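Local structure of short chain dehydrogenase (Mycobacterium smegmatis, 3UCX) at residues Val14-Val19 with Ala36-Ala41; Pro21-Thr26 with Glu234-Ile239; Arg61-Gly66 with Met83-Arg88; Asp115-Thr120 with Lys161-Ala166; Asn146-Arg151 with Cys259-Ala264. The protein probably acts as an oxidoreductase of the short-chain dehydrogenase family, built as a Rossmann-type fold and assembled as a tetramer. All blocks are in the same frame, centred on the assembly; numbering follows the deposited sequence. Where two conformers were deposited one is given.

Contact 1 of 5, residues Val14-Val19 with Ala36-Ala41; sequences VVISGV and ADLVLA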
# COMPACT_ATOMS: atom_id res chain seq x y z
N VAL A 14 3.21 29.44 13.17
CA VAL A 14 2.90 28.58 12.04
C VAL A 14 3.19 29.34 10.75
O VAL A 14 2.66 30.44 10.52
CB VAL A 14 1.41 28.14 12.08
CG1 VAL A 14 1.03 27.33 10.85
CG2 VAL A 14 1.11 27.35 13.36
N VAL A 15 4.04 28.76 9.92
CA VAL A 15 4.31 29.25 8.59
C VAL A 15 3.43 28.48 7.60
O VAL A 15 3.47 27.25 7.56
CB VAL A 15 5.81 29.05 8.25
CG1 VAL A 15 6.13 29.40 6.80
CG2 VAL A 15 6.70 29.82 9.22
N ILE A 16 2.65 29.20 6.80
CA ILE A 16 1.89 28.60 5.73
C ILE A 16 2.42 29.13 4.40
O ILE A 16 2.40 30.34 4.13
CB ILE A 16 0.37 28.88 5.84
CG1 ILE A 16 -0.16 28.47 7.20
CG2 ILE A 16 -0.39 28.09 4.74
CD1 ILE A 16 -1.61 28.84 7.43
N SER A 17 2.93 28.22 3.57
CA SER A 17 3.34 28.56 2.23
C SER A 17 2.23 28.14 1.25
O SER A 17 1.65 27.07 1.38
CB SER A 17 4.67 27.88 1.87
OG SER A 17 4.87 27.83 0.46
N GLY A 18 1.96 28.98 0.28
CA GLY A 18 0.96 28.66 -0.73
C GLY A 18 -0.43 28.97 -0.24
O GLY A 18 -1.34 28.16 -0.36
N VAL A 19 -0.59 30.17 0.28
CA VAL A 19 -1.86 30.65 0.79
C VAL A 19 -2.70 31.16 -0.37
O VAL A 19 -2.38 32.18 -0.99
CB VAL A 19 -1.66 31.78 1.83
CG1 VAL A 19 -3.00 32.27 2.38
CG2 VAL A 19 -0.77 31.32 2.96
N ALA A 36 -2.44 30.27 17.36
CA ALA A 36 -1.17 30.45 16.65
C ALA A 36 -1.02 31.87 16.11
O ALA A 36 -2.01 32.53 15.79
CB ALA A 36 -1.03 29.43 15.50
N ASP A 37 0.23 32.34 16.03
CA ASP A 37 0.57 33.46 15.18
C ASP A 37 1.09 32.94 13.87
O ASP A 37 1.68 31.87 13.83
CB ASP A 37 1.64 34.33 15.83
CG ASP A 37 1.13 35.03 17.06
OD1 ASP A 37 0.02 35.62 17.01
OD2 ASP A 37 1.82 34.98 18.09
N LEU A 38 0.89 33.70 12.80
CA LEU A 38 1.10 33.21 11.45
C LEU A 38 2.20 33.94 10.71
O LEU A 38 2.39 35.14 10.87
CB LEU A 38 -0.19 33.37 10.63
CG LEU A 38 -1.28 32.31 10.76
CD1 LEU A 38 -0.87 31.02 10.06
CD2 LEU A 38 -1.66 32.06 12.20
N VAL A 39 2.86 33.19 9.84
CA VAL A 39 3.61 33.71 8.71
C VAL A 39 2.89 33.23 7.46
O VAL A 39 2.67 32.03 7.29
CB VAL A 39 5.07 33.19 8.68
CG1 VAL A 39 5.78 33.69 7.44
CG2 VAL A 39 5.79 33.59 9.97
N LEU A 40 2.51 34.17 6.61
CA LEU A 40 1.83 33.86 5.36
C LEU A 40 2.75 34.16 4.18
O LEU A 40 3.24 35.29 4.00
CB LEU A 40 0.53 34.67 5.26
CG LEU A 40 -0.42 34.58 6.46
CD1 LEU A 40 -1.58 35.58 6.36
CD2 LEU A 40 -0.94 33.16 6.68
N ALA A 41 2.97 33.14 3.35
CA ALA A 41 3.86 33.24 2.21
C ALA A 41 3.10 32.84 0.93
O ALA A 41 2.40 31.84 0.90
CB ALA A 41 5.10 32.38 2.42
O HOH W 1 4.46 30.32 -1.10

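Contact 2 of 5, residues Pro21-Thr26 with Glu234-Ile239; sequences PALGTT and EVASAI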
# COMPACT_ATOMS: atom_id res chain seq x y z
N PRO A 21 -7.08 31.41 -1.91
CA PRO A 21 -8.39 31.84 -1.44
C PRO A 21 -9.21 30.73 -0.76
O PRO A 21 -10.18 31.02 -0.05
CB PRO A 21 -9.07 32.28 -2.75
CG PRO A 21 -8.48 31.38 -3.78
CD PRO A 21 -7.05 31.20 -3.37
N ALA A 22 -8.82 29.47 -0.97
CA ALA A 22 -9.58 28.32 -0.49
C ALA A 22 -8.94 27.76 0.78
O ALA A 22 -8.93 28.42 1.82
CB ALA A 22 -9.67 27.25 -1.58
N LEU A 23 -8.38 26.55 0.70
CA LEU A 23 -7.88 25.88 1.91
C LEU A 23 -6.90 26.76 2.69
O LEU A 23 -6.95 26.82 3.92
CB LEU A 23 -7.22 24.56 1.55
CG LEU A 23 -6.64 23.78 2.72
CD1 LEU A 23 -7.70 23.39 3.76
CD2 LEU A 23 -5.89 22.55 2.20
N GLY A 24 -6.01 27.44 1.97
CA GLY A 24 -5.01 28.30 2.61
C GLY A 24 -5.58 29.36 3.54
O GLY A 24 -5.07 29.59 4.64
N THR A 25 -6.64 30.02 3.09
CA THR A 25 -7.28 31.05 3.88
C THR A 25 -7.99 30.42 5.09
O THR A 25 -7.86 30.89 6.22
CB THR A 25 -8.26 31.88 3.01
OG1 THR A 25 -7.52 32.53 1.95
CG2 THR A 25 -8.98 32.94 3.84
N THR A 26 -8.73 29.34 4.86
CA THR A 26 -9.37 28.62 5.95
C THR A 26 -8.34 28.16 6.99
O THR A 26 -8.56 28.31 8.19
CB THR A 26 -10.15 27.40 5.44
OG1 THR A 26 -11.26 27.86 4.66
CG2 THR A 26 -10.69 26.57 6.62
N GLU A 234 -12.90 20.74 7.19
CA GLU A 234 -12.59 19.34 7.54
C GLU A 234 -11.15 19.00 7.18
O GLU A 234 -10.48 18.25 7.90
CB GLU A 234 -13.59 18.36 6.89
CG GLU A 234 -14.94 18.34 7.61
CD GLU A 234 -16.06 17.61 6.87
OE1 GLU A 234 -16.04 17.58 5.63
OE2 GLU A 234 -16.95 17.07 7.54
N VAL A 235 -10.68 19.54 6.07
CA VAL A 235 -9.30 19.28 5.66
C VAL A 235 -8.37 20.06 6.60
O VAL A 235 -7.34 19.53 7.09
CB VAL A 235 -9.05 19.65 4.19
CG1 VAL A 235 -7.56 19.47 3.82
CG2 VAL A 235 -9.99 18.82 3.30
N ALA A 236 -8.72 21.32 6.89
CA ALA A 236 -7.99 22.12 7.86
C ALA A 236 -7.87 21.44 9.23
O ALA A 236 -6.80 21.48 9.88
CB ALA A 236 -8.64 23.50 8.00
N SER A 237 -8.97 20.85 9.71
CA SER A 237 -8.92 20.14 10.99
C SER A 237 -7.85 19.03 11.02
O SER A 237 -7.15 18.84 12.03
CB SER A 237 -10.27 19.51 11.32
OG SER A 237 -11.24 20.52 11.61
N ALA A 238 -7.76 18.26 9.95
CA ALA A 238 -6.74 17.20 9.81
C ALA A 238 -5.32 17.78 9.86
O ALA A 238 -4.44 17.23 10.51
CB ALA A 238 -6.94 16.44 8.51
N ILE A 239 -5.12 18.90 9.18
CA ILE A 239 -3.81 19.57 9.13
C ILE A 239 -3.45 20.11 10.52
O ILE A 239 -2.33 19.94 11.00
CB ILE A 239 -3.80 20.70 8.09
CG1 ILE A 239 -3.91 20.11 6.69
CG2 ILE A 239 -2.55 21.56 8.21
CD1 ILE A 239 -4.29 21.14 5.63

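Contact 3 of 5, residues Arg61-Gly66 with Met83-Arg88; sequences RALSVG and MKAYGR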
# COMPACT_ATOMS: atom_id res chain seq x y z
N ARG A 61 -1.29 37.54 15.52
CA ARG A 61 -0.49 38.30 14.58
C ARG A 61 -0.27 37.55 13.28
O ARG A 61 -0.23 36.30 13.24
CB ARG A 61 0.86 38.66 15.21
CG ARG A 61 0.73 39.75 16.28
CD ARG A 61 2.03 39.92 17.02
NE ARG A 61 2.42 38.67 17.69
CZ ARG A 61 3.65 38.39 18.12
NH1 ARG A 61 4.64 39.27 17.97
NH2 ARG A 61 3.89 37.23 18.70
N ALA A 62 -0.14 38.31 12.20
CA ALA A 62 0.17 37.74 10.89
C ALA A 62 1.31 38.52 10.23
O ALA A 62 1.23 39.74 10.11
CB ALA A 62 -1.07 37.74 10.00
N LEU A 63 2.36 37.82 9.83
CA LEU A 63 3.42 38.40 9.00
C LEU A 63 3.21 37.92 7.57
O LEU A 63 3.22 36.71 7.30
CB LEU A 63 4.79 37.92 9.49
CG LEU A 63 6.04 38.42 8.75
CD1 LEU A 63 6.30 39.88 9.11
CD2 LEU A 63 7.24 37.54 9.11
N SER A 64 3.04 38.87 6.64
CA SER A 64 2.83 38.55 5.23
C SER A 64 4.13 38.80 4.48
O SER A 64 4.68 39.90 4.58
CB SER A 64 1.71 39.41 4.63
OG SER A 64 0.49 39.15 5.30
N VAL A 65 4.61 37.79 3.77
CA VAL A 65 5.86 37.90 3.03
C VAL A 65 5.73 37.33 1.62
O VAL A 65 5.60 36.12 1.43
CB VAL A 65 7.04 37.18 3.74
CG1 VAL A 65 8.35 37.47 3.03
CG2 VAL A 65 7.12 37.57 5.21
N GLY A 66 5.80 38.21 0.62
CA GLY A 66 5.81 37.80 -0.78
C GLY A 66 7.02 36.93 -1.06
O GLY A 66 8.16 37.36 -0.87
N MET A 83 12.27 35.07 11.43
CA MET A 83 13.08 35.01 12.64
C MET A 83 13.23 36.41 13.25
O MET A 83 13.26 36.55 14.47
CB MET A 83 14.42 34.35 12.32
CG MET A 83 14.24 32.92 11.76
SD MET A 83 13.12 31.86 12.72
CE MET A 83 14.22 31.84 14.15
N LYS A 84 13.25 37.44 12.42
CA LYS A 84 13.26 38.82 12.91
C LYS A 84 11.93 39.16 13.63
O LYS A 84 11.92 39.76 14.70
CB LYS A 84 13.54 39.78 11.74
CG LYS A 84 13.54 41.24 12.10
CD LYS A 84 13.62 42.15 10.87
CE LYS A 84 13.38 43.59 11.29
NZ LYS A 84 13.20 44.54 10.14
N ALA A 85 10.80 38.75 13.06
CA ALA A 85 9.49 39.08 13.64
C ALA A 85 9.14 38.23 14.86
O ALA A 85 8.61 38.74 15.83
CB ALA A 85 8.38 38.92 12.60
N TYR A 86 9.37 36.92 14.78
CA TYR A 86 8.88 36.02 15.82
C TYR A 86 9.98 35.31 16.62
O TYR A 86 9.75 34.91 17.75
CB TYR A 86 7.98 34.96 15.21
CG TYR A 86 6.65 35.44 14.66
CD1 TYR A 86 5.70 36.03 15.50
CD2 TYR A 86 6.32 35.24 13.32
CE1 TYR A 86 4.47 36.43 15.00
CE2 TYR A 86 5.09 35.66 12.82
CZ TYR A 86 4.17 36.25 13.67
OH TYR A 86 2.93 36.62 13.19
N GLY A 87 11.13 35.11 16.01
CA GLY A 87 12.26 34.43 16.67
C GLY A 87 12.10 32.93 16.83
O GLY A 87 12.95 32.30 17.47
N ARG A 88 11.04 32.36 16.26
CA ARG A 88 10.79 30.93 16.34
C ARG A 88 9.78 30.48 15.29
O ARG A 88 8.99 31.28 14.81
CB ARG A 88 10.24 30.54 17.70
CG ARG A 88 8.84 31.07 18.01
CD ARG A 88 8.56 30.90 19.49
NE ARG A 88 8.96 29.53 19.82
CZ ARG A 88 8.15 28.51 20.01
NH1 ARG A 88 6.82 28.69 20.00
NH2 ARG A 88 8.66 27.29 20.25
O HOH W 2 7.29 38.46 18.49

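Contact 4 of 5, residues Asp115-Thr120 with Lys161-Ala166; sequences DAIELT and KMAKSA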
# COMPACT_ATOMS: atom_id res chain seq x y z
N ASP A 115 8.11 22.34 -14.21
CA ASP A 115 7.60 23.44 -13.39
C ASP A 115 6.75 22.93 -12.23
O ASP A 115 6.85 23.47 -11.12
CB ASP A 115 6.74 24.41 -14.22
CG ASP A 115 7.53 25.24 -15.20
OD1 ASP A 115 8.77 25.32 -15.10
OD2 ASP A 115 6.89 25.85 -16.10
N ALA A 116 5.93 21.90 -12.46
CA ALA A 116 5.11 21.30 -11.38
C ALA A 116 6.01 20.72 -10.25
O ALA A 116 5.77 20.95 -9.06
CB ALA A 116 4.19 20.22 -11.94
N ILE A 117 7.03 19.98 -10.65
CA ILE A 117 8.03 19.44 -9.72
C ILE A 117 8.77 20.57 -8.99
O ILE A 117 8.93 20.56 -7.78
CB ILE A 117 8.98 18.46 -10.45
CG1 ILE A 117 8.22 17.18 -10.82
CG2 ILE A 117 10.17 18.09 -9.56
CD1 ILE A 117 8.95 16.27 -11.78
N GLU A 118 9.15 21.60 -9.74
CA GLU A 118 9.84 22.74 -9.14
C GLU A 118 9.07 23.39 -8.00
O GLU A 118 9.66 23.70 -6.96
CB GLU A 118 10.20 23.78 -10.20
CG GLU A 118 11.33 24.68 -9.79
CD GLU A 118 12.67 23.97 -9.61
OE1 GLU A 118 13.02 23.00 -10.32
OE2 GLU A 118 13.43 24.42 -8.73
N LEU A 119 7.76 23.58 -8.19
CA LEU A 119 6.94 24.22 -7.19
C LEU A 119 6.54 23.24 -6.08
O LEU A 119 6.79 23.50 -4.91
CB LEU A 119 5.70 24.82 -7.84
CG LEU A 119 4.82 25.66 -6.91
CD1 LEU A 119 5.64 26.76 -6.24
CD2 LEU A 119 3.64 26.24 -7.69
N THR A 120 5.96 22.12 -6.47
CA THR A 120 5.36 21.15 -5.54
C THR A 120 6.40 20.37 -4.71
O THR A 120 6.16 20.05 -3.54
CB THR A 120 4.51 20.16 -6.34
OG1 THR A 120 3.39 20.86 -6.88
CG2 THR A 120 4.02 18.97 -5.48
N LYS A 161 -0.33 13.56 -10.40
CA LYS A 161 0.08 12.37 -9.63
C LYS A 161 1.62 12.22 -9.53
O LYS A 161 2.14 11.85 -8.46
CB LYS A 161 -0.53 11.10 -10.21
CG LYS A 161 -0.22 9.79 -9.47
CD LYS A 161 -0.69 8.61 -10.29
CE LYS A 161 -0.42 7.21 -9.73
NZ LYS A 161 -1.02 7.09 -8.41
N MET A 162 2.31 12.50 -10.62
CA MET A 162 3.78 12.37 -10.63
C MET A 162 4.42 13.30 -9.61
O MET A 162 5.25 12.86 -8.80
CB MET A 162 4.37 12.63 -12.01
CG MET A 162 5.91 12.76 -12.01
SD MET A 162 6.51 13.52 -13.54
CE MET A 162 6.06 12.21 -14.67
N ALA A 163 4.05 14.57 -9.65
CA ALA A 163 4.63 15.58 -8.76
C ALA A 163 4.24 15.30 -7.31
O ALA A 163 5.08 15.37 -6.38
CB ALA A 163 4.16 16.96 -9.17
N LYS A 164 2.97 15.01 -7.10
CA LYS A 164 2.49 14.70 -5.75
C LYS A 164 3.12 13.44 -5.16
O LYS A 164 3.39 13.38 -3.95
CB LYS A 164 0.98 14.65 -5.73
CG LYS A 164 0.35 16.05 -5.90
CD LYS A 164 0.45 16.84 -4.61
CE LYS A 164 -0.56 17.96 -4.49
NZ LYS A 164 -0.00 19.25 -4.94
N SER A 165 3.35 12.45 -6.01
CA SER A 165 4.00 11.20 -5.60
C SER A 165 5.46 11.44 -5.23
O SER A 165 5.94 10.89 -4.24
CB SER A 165 3.90 10.17 -6.70
OG SER A 165 2.52 9.79 -6.85
N ALA A 166 6.15 12.24 -6.01
CA ALA A 166 7.53 12.61 -5.69
C ALA A 166 7.54 13.35 -4.33
O ALA A 166 8.40 13.10 -3.47
CB ALA A 166 8.14 13.48 -6.80
O HOH W 3 1.30 19.09 -8.12

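Contact 5 of 5, residues Asn146-Arg151 with Cys259-Ala264; sequences NSMVVR and CGEYKA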
# COMPACT_ATOMS: atom_id res chain seq x y z
N ASN A 146 -0.82 17.19 0.39
CA ASN A 146 -0.65 16.40 -0.82
C ASN A 146 -2.04 16.26 -1.51
O ASN A 146 -2.79 17.24 -1.59
CB ASN A 146 0.02 15.06 -0.43
CG ASN A 146 0.71 14.39 -1.60
OD1 ASN A 146 0.03 13.92 -2.52
ND2 ASN A 146 2.06 14.30 -1.56
N SER A 147 -2.37 15.09 -2.04
CA SER A 147 -3.58 14.94 -2.84
C SER A 147 -4.00 13.49 -2.97
O SER A 147 -3.17 12.59 -3.06
CB SER A 147 -3.39 15.51 -4.24
OG SER A 147 -4.51 15.21 -5.09
N MET A 148 -5.31 13.28 -2.98
CA MET A 148 -5.93 11.98 -3.31
C MET A 148 -5.44 11.35 -4.60
O MET A 148 -5.54 10.15 -4.77
CB MET A 148 -7.46 12.17 -3.38
CG MET A 148 -8.26 10.89 -3.35
SD MET A 148 -10.04 11.19 -3.25
CE MET A 148 -10.38 11.81 -4.91
N VAL A 149 -4.97 12.16 -5.54
CA VAL A 149 -4.47 11.68 -6.82
C VAL A 149 -3.41 10.59 -6.66
O VAL A 149 -3.24 9.76 -7.53
CB VAL A 149 -3.85 12.84 -7.63
CG1 VAL A 149 -2.48 13.22 -7.06
CG2 VAL A 149 -3.75 12.49 -9.09
N VAL A 150 -2.68 10.59 -5.54
CA VAL A 150 -1.67 9.55 -5.36
C VAL A 150 -2.29 8.16 -5.11
O VAL A 150 -1.60 7.14 -5.18
CB VAL A 150 -0.64 9.90 -4.27
CG1 VAL A 150 0.03 11.25 -4.58
CG2 VAL A 150 -1.26 9.88 -2.88
N ARG A 151 -3.59 8.12 -4.82
CA ARG A 151 -4.29 6.87 -4.50
C ARG A 151 -4.92 6.19 -5.72
O ARG A 151 -5.46 5.09 -5.59
CB ARG A 151 -5.39 7.14 -3.46
CG ARG A 151 -4.86 7.75 -2.17
CD ARG A 151 -3.96 6.81 -1.41
NE ARG A 151 -3.57 7.31 -0.09
CZ ARG A 151 -2.58 6.79 0.64
NH1 ARG A 151 -1.90 5.72 0.17
NH2 ARG A 151 -2.29 7.30 1.84
N CYS A 259 -13.60 11.50 2.68
CA CYS A 259 -14.91 10.92 2.96
C CYS A 259 -15.01 9.46 2.55
O CYS A 259 -16.10 8.94 2.34
CB CYS A 259 -16.02 11.81 2.38
SG CYS A 259 -16.06 13.38 3.26
N GLY A 260 -13.84 8.80 2.49
CA GLY A 260 -13.78 7.36 2.25
C GLY A 260 -13.54 6.91 0.82
O GLY A 260 -13.47 5.73 0.59
N GLU A 261 -13.37 7.82 -0.13
CA GLU A 261 -13.25 7.43 -1.53
C GLU A 261 -12.10 6.45 -1.80
O GLU A 261 -12.26 5.46 -2.53
CB GLU A 261 -13.17 8.65 -2.46
CG GLU A 261 -13.30 8.25 -3.92
CD GLU A 261 -13.53 9.39 -4.89
OE1 GLU A 261 -13.54 10.55 -4.51
OE2 GLU A 261 -13.65 9.09 -6.08
N TYR A 262 -10.95 6.74 -1.18
CA TYR A 262 -9.80 5.82 -1.18
C TYR A 262 -9.36 5.60 0.25
O TYR A 262 -9.34 6.52 1.08
CB TYR A 262 -8.65 6.36 -2.04
CG TYR A 262 -9.05 6.47 -3.49
CD1 TYR A 262 -8.95 5.38 -4.35
CD2 TYR A 262 -9.56 7.65 -3.99
CE1 TYR A 262 -9.34 5.50 -5.69
CE2 TYR A 262 -9.95 7.78 -5.31
CZ TYR A 262 -9.85 6.71 -6.15
OH TYR A 262 -10.23 6.86 -7.47
N LYS A 263 -8.98 4.36 0.54
CA LYS A 263 -8.67 3.94 1.89
C LYS A 263 -7.23 3.45 1.99
O LYS A 263 -6.76 2.68 1.16
CB LYS A 263 -9.61 2.83 2.28
CG LYS A 263 -11.08 3.25 2.23
CD LYS A 263 -12.02 2.20 2.74
CE LYS A 263 -13.50 2.66 2.70
NZ LYS A 263 -14.02 3.07 1.37
N ALA A 264 -6.53 3.93 3.01
CA ALA A 264 -5.15 3.52 3.28
C ALA A 264 -4.87 3.59 4.78
O ALA A 264 -3.79 3.13 5.23
CB ALA A 264 -4.18 4.44 2.53
OXT ALA A 264 -5.72 4.08 5.54

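Contact 1 of 5, residues Val14-Val19 with Ala36-Ala41
The two faces of this flat strand pair carry different groups: Val14 and Ile16 meet Leu38 and Leu40 on one, Val15 and Ser17 stand beside Val39 and Ala41 on the other, and peptide groups bond along the facing edges. These are the first two parallel strands of a Rossmann-type beta-alpha-beta unit, their axes 4.7 Å apart, with helix 23-33 as the crossover. The backbone bonds run from Val14 N to Asp37 O, Val39 N to Val14 O, Ile16 N to Val39 O and Ala41 N to Ile16 O. On the Ile16 face, Ile16 CD1 and Leu38 CD1 press together at 3.5 Å, tighter than usual for two carbons, while Ala28 of helix 23-33 packs on Ile16. Across the sheet, Val15 and Val39 point the same way, Val15 CG2 to Val39 CB 3.8 Å, and Leu78 of helix 72-85 packs on Val39. After Ser17 the chain turns at Gly18 (phi 82°) into a glycine-rich segment that in this family usually binds a dinucleotide. Ala41 O closes the pair: it takes a bond from Gly18 N at 3.0 Å, a weak one from Val19 N at 3.5 Å, and another weak one from a water that also bonds Ser17 OG.

Contact 2 of 5, residues Pro21-Thr26 with Glu234-Ile239
Leu23 has its CG anti to the backbone N (chi1 179°), which directs it toward the helix segment 234-239, and chi2 (61°) then sets both methyls against the far helix; Val235 answers with CG1 likewise anti to its own N (chi1 176°). This is helix-helix packing on one side of the Rossmann-type sheet. Helix 23-33, which starts right after the glycine-rich turn, lies beside helix 232-243, which leads into the last strand, 254-257. The Leu23 and Val235 side chains cross at about a right angle, and Val235 CG1 sits 3.9 Å from Leu23 CD1 and equally far from Leu23 CD2. Ile239 comes at Leu23 tip to tip, with Ile239 CD1 4.0 Å from Leu23 CD2. Leu23 and Ile239 both also touch Val145 of strand 141-145, which places this apolar cluster directly on the sheet. No hydrogen bond joins the two segments, and every residue that touches is buried.

At the helix start, Ala22 is the N-cap, and its O receives Thr26 N at 3.2 Å. The helix segment 234-239 also faces a neighbouring subunit: Glu234 OE2 bonds Ser248 OG of the second subunit, while Ala238 packs on Ile250 of that chain. Back at the contact, Thr26 has a polar and an apolar partner. Its OG1 is hydrogen-bonded to Glu232 OE1, one turn before Ala236, whereas its CG2 rests on Ala236 CB at 3.9 Å.

Contact 3 of 5, residues Arg61-Gly66 with Met83-Arg88
Leu63 and Ala85 mark the closest backbone approach, CA to CA 7.7 Å, between strand 62-66 and the C-terminal end of helix 72-85; no hydrogen bond links the two segments directly, so side chains and one water do the joining. Leu63 CD2 touches Ala85 CB at 3.9 Å, and Leu63 CB lies 4.0 Å from Tyr86 CE2. The Arg61 and Tyr86 side chains slide past each other in opposite directions, with guanidinium and ring 85° apart. The ring offers its edge: Tyr86 CE1 stands 3.7 Å above the guanidinium plane, over its centre, while Arg61 NH2 lies at the ring edge, near the ring plane. A bend at chi3 (-60°) turns Arg61 NE, and the guanidinium comes to the edge of the ring.

In the Rossmann-type fold, strand 62-66 is the outermost strand of the sheet at this end within the chain. Helix 72-85 begins the long return past strands 37-42 and 13-17 to strand 91-94. Beyond it, Gly87 leaves helical geometry with positive phi (73°).

Strand 37-42 supplies the polar partners of both large side chains: Asp37 OD2 forms a salt bridge with Arg61 NH2, and Leu38 O bonds Tyr86 OH. The water occupies the guanidinium edge, accepting from Arg61 NH1 at 2.8 Å and donating to Ala85 O at 3.0 Å.

Contact 4 of 5, residues Asp115-Thr120 with Lys161-Ala166
Ile117 and Ala163 bring the two helices together, CA to CA 5.2 Å, where the axes of helix segments 115-120 and 161-166 approach to 9.2 Å at 33° to each other. The small Ala163 makes room: its CB faces Ala116 CB at 4.3 Å and, from the next residue, Ile117 CG1. Ile117 has CG1 beside its backbone N; its side chain and that of Met162 cross obliquely, Ile117 CD1 meeting Met162 SD at 4.1 Å. Met162 runs out extended as far as SD before bending, so that its sulfur is what Ile117 touches.

Thr120 splits its branches. CG2, anti to the backbone N (chi1 -67° for OG1), lies 3.9 Å from Ala163 O and 4.1 Å from Lys164 NZ. Lys164 leaves its helix on the far side, but a bend at chi2 (-77°) turns CD and a further bend at chi4 brings NZ back toward Thr120, the two side chains crossing at about a right angle. A water bonds Thr120 OG1 at 3.0 Å and accepts weakly from Lys164 NZ. Within its own helix, Ser165 OG donates to Lys161 O.

The third subunit lies against the same helices: Met162 packs on its Val121, and Glu118 forms a salt bridge with its Arg114. Two long helices meeting their copies in this way is the four-helix-bundle interface of short-chain dehydrogenases, and Lys164 probably corresponds to the lysine of the family's Tyr-x-x-x-Lys pattern.

Contact 5 of 5, residues Asn146-Arg151 with Cys259-Ala264
Met148 and Tyr262 form the tight part of this contact: Met148 CG comes within 3.5 Å of Tyr262 CD2, and the sulfur sits in the ring plane at its edge, SD 4.9 Å from the ring centroid, a Met-aromatic contact. Beyond the sulfur, Met148 CE bends round to Glu261 OE1 at 3.4 Å, the two side chains crossing at about a right angle. Arg151 is just as closely fitted. Its CB lies 3.6 Å from Tyr262 CB, and a bend at chi2 (-66°) turns CD so that the chain continues to Ala264, whose CB rests over the centre of one guanidinium face, 3.4 Å from Arg151 CZ.

Lys263, by contrast, takes little part. It points away from the 146-151 loop and folds back on its own segment, NZ donating to Gly260 O at 2.8 Å, with a salt bridge to Asp225 and a hydrogen bond to Thr176 of the second subunit.

The 146-151 loop follows strand 141-145, and Ser147 OG accepts from Val149 N at 3.1 Å in an ST turn. Ser147, whose side chain touches Tyr160, is consistent with the conserved serine of the family, 13 residues before that tyrosine.

No hydrogen bond spans the two segments, so their fit rests on van der Waals contacts, with a methyl over the guanidinium and a sulfur at the ring edge. The charge of Arg151 is met by Asp256 and, weakly, by Ala264 O of the second subunit, whose Gln253 also bonds Tyr262 O and Ala264 N; this suggests that C-terminal carboxylate and guanidinium help balance each other across the interface.

Overall arrangement
Contacts 1 and 3 lie on neighbouring strands, 37-42 and 62-66, of one sheet, centres about 9 Å apart and bonded through Leu40 N to Leu63 O. Contact 2 touches contact 1, Val19 against Gly24, and ties helix 23-33 to helix 232-243 near the C-terminus, so its loop encloses contacts 3 and 4. Contacts 4 and 5 alternate along the chain and meet where Asn146 ND2 bonds Lys164 O. Contact 5 lies about 33 Å from contact 3, centre to centre, across the molecule. Contacts 1 and 3 thus build one edge region of the Rossmann-type sheet within the subunit, while contacts 2 and 5 reach the second subunit and contact 4 the third.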